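Lithostathine-1-alpha (Homo sapiens, PDB 1QDD) might inhibit spontaneous calcium carbonate precipitation, and may be associated with regeneration of pancreas and brain. Local coordinates at residues G113-L118 with V130-K135. The protein carries 1 engineered substitution. Numbering follows the deposited sequence.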
loop_
_atom_site.group_PDB
_atom_site.type_symbol
_atom_site.label_atom_id
_atom_site.label_comp_id
_atom_site.label_asym_id
_atom_site.label_seq_id
_atom_site.Cartn_x
_atom_site.Cartn_y
_atom_site.Cartn_z
ATOM N N GLY A 113 8.980 6.171 -14.429
ATOM C CA GLY A 113 7.806 6.491 -13.614
ATOM C C GLY A 113 8.313 6.815 -12.199
ATOM O O GLY A 113 9.356 6.293 -11.807
ATOM N N TYR A 114 7.584 7.638 -11.467
ATOM C CA TYR A 114 8.009 8.088 -10.139
ATOM C C TYR A 114 7.134 7.587 -9.004
ATOM O O TYR A 114 7.394 7.908 -7.827
ATOM C CB TYR A 114 8.203 9.621 -10.127
ATOM C CG TYR A 114 9.209 10.079 -11.178
ATOM C CD1 TYR A 114 8.799 10.810 -12.290
ATOM C CD2 TYR A 114 10.550 9.744 -11.081
ATOM C CE1 TYR A 114 9.706 11.213 -13.253
ATOM C CE2 TYR A 114 11.466 10.136 -12.050
ATOM C CZ TYR A 114 11.031 10.865 -13.131
ATOM O OH TYR A 114 11.951 11.252 -14.088
ATOM N N CYS A 115 6.087 6.815 -9.258
ATOM C CA CYS A 115 5.183 6.227 -8.276
ATOM C C CYS A 115 5.055 4.750 -8.616
ATOM O O CYS A 115 5.361 4.350 -9.756
ATOM C CB CYS A 115 3.822 6.912 -8.252
ATOM S SG CYS A 115 3.853 8.556 -7.478
ATOM N N VAL A 116 4.696 3.883 -7.676
ATOM C CA VAL A 116 4.692 2.443 -7.866
ATOM C C VAL A 116 3.340 1.765 -7.684
ATOM O O VAL A 116 2.591 2.048 -6.737
ATOM C CB VAL A 116 5.721 1.810 -6.894
ATOM C CG1 VAL A 116 5.804 0.294 -7.067
ATOM C CG2 VAL A 116 7.098 2.424 -7.106
ATOM N N SER A 117 3.037 0.856 -8.625
ATOM C CA SER A 117 1.822 0.046 -8.546
ATOM C C SER A 117 2.133 -1.443 -8.540
ATOM O O SER A 117 3.157 -1.906 -9.073
ATOM C CB SER A 117 0.910 0.365 -9.731
ATOM O OG SER A 117 1.498 0.008 -10.964
ATOM N N LEU A 118 1.202 -2.235 -8.014
ATOM C CA LEU A 118 1.168 -3.689 -8.122
ATOM C C LEU A 118 0.438 -4.101 -9.413
ATOM O O LEU A 118 -0.573 -3.472 -9.757
ATOM C CB LEU A 118 0.411 -4.307 -6.956
ATOM C CG LEU A 118 0.942 -4.017 -5.550
ATOM C CD1 LEU A 118 -0.061 -4.463 -4.489
ATOM C CD2 LEU A 118 2.291 -4.669 -5.320
ATOM N N VAL A 130 5.312 3.886 -12.631
ATOM C CA VAL A 130 4.358 4.526 -13.537
ATOM C C VAL A 130 4.220 6.003 -13.202
ATOM O O VAL A 130 4.637 6.438 -12.119
ATOM C CB VAL A 130 2.963 3.867 -13.408
ATOM C CG1 VAL A 130 2.881 2.467 -13.986
ATOM C CG2 VAL A 130 2.527 3.833 -11.945
ATOM N N PRO A 131 3.615 6.815 -14.064
ATOM C CA PRO A 131 3.404 8.222 -13.782
ATOM C C PRO A 131 2.502 8.400 -12.571
ATOM O O PRO A 131 1.436 7.773 -12.438
ATOM C CB PRO A 131 2.727 8.748 -15.049
ATOM C CG PRO A 131 3.139 7.799 -16.121
ATOM C CD PRO A 131 3.196 6.444 -15.446
ATOM N N CYS A 132 2.832 9.320 -11.677
ATOM C CA CYS A 132 2.080 9.587 -10.461
ATOM C C CYS A 132 0.694 10.165 -10.704
ATOM O O CYS A 132 -0.169 10.115 -9.814
ATOM C CB CYS A 132 2.874 10.533 -9.548
ATOM S SG CYS A 132 4.433 9.850 -8.928
ATOM N N GLU A 133 0.445 10.724 -11.881
ATOM C CA GLU A 133 -0.822 11.309 -12.266
ATOM C C GLU A 133 -1.820 10.295 -12.805
ATOM O O GLU A 133 -2.976 10.662 -13.062
ATOM C CB GLU A 133 -0.599 12.434 -13.292
ATOM C CG GLU A 133 0.309 13.543 -12.801
ATOM C CD GLU A 133 1.778 13.310 -13.080
ATOM O OE1 GLU A 133 2.213 12.268 -13.617
ATOM O OE2 GLU A 133 2.565 14.215 -12.711
ATOM N N ASP A 134 -1.426 9.034 -12.974
ATOM C CA ASP A 134 -2.380 7.989 -13.336
ATOM C C ASP A 134 -3.427 7.825 -12.235
ATOM O O ASP A 134 -3.169 8.167 -11.072
ATOM C CB ASP A 134 -1.690 6.650 -13.580
ATOM C CG ASP A 134 -0.963 6.526 -14.903
ATOM O OD1 ASP A 134 -1.005 7.464 -15.718
ATOM O OD2 ASP A 134 -0.358 5.444 -15.084
ATOM N N LYS A 135 -4.617 7.358 -12.581
ATOM C CA LYS A 135 -5.721 7.184 -11.637
ATOM C C LYS A 135 -6.046 5.718 -11.435
ATOM O O LYS A 135 -6.575 5.034 -12.328
ATOM C CB LYS A 135 -6.953 7.993 -12.092
ATOM C CG LYS A 135 -6.682 9.493 -12.086
ATOM C CD LYS A 135 -7.714 10.321 -12.824
ATOM C CE LYS A 135 -7.209 11.750 -13.004
ATOM N NZ LYS A 135 -8.247 12.643 -13.577
#
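A disulfide closes this contact: SG of Cys-115 is bonded to SG of Cys-132 at 2.0 Å, with a right-handed dihedral of 97° about the S–S bond. Both cysteines place SG anti to the carbonyl carbon, beside their own backbone N, which turns the two sulfurs to each other. The bridge lies between the first residue of strand 115-119 and the turn that follows strand 127-130. Next to it the backbones are sewn together. Val-130 N reaches Cys-115 O at 2.9 Å and nearly straight (168°), while Val-130 O accepts two N–H groups, from Cys-115 N at 3.2 Å, close to the C=O axis, and weakly from Tyr-114 N, bent to 123°. Two residues facing one make a classic beta bulge at the start of strand 115-119, where it pairs antiparallel with strand 127-130 in the C-type lectin domain; the disulfide ties this strand to the loop leading into the last strand, 136-143. With no side chain, Gly-113 lets its CA come to 4.0 Å from Val-130 CA.

Inward, Cys-115 and Val-130 share one sheet face and both touch Trp-77 of strand 75-78. Val-130 CG2, in the crowded position between N and carbonyl carbon, lies 3.6 Å from Cys-115 O and 4.1 Å from Ser-117 OG. That hydroxyl is buried, but it is satisfied by a hydrogen bond with Asn-75 OD1.

Outward, things loosen. Tyr-114 offers the bridge little more than CB, 4.0 Å from Cys-132 SG, and its ring heads off to a cation-pi contact with Lys-85. Pro-131, an exposed residue whose CB points away from the strand, opens a type I turn that ends at Asp-134, closed by a hydrogen bond from Asp-134 N to Pro-131 O.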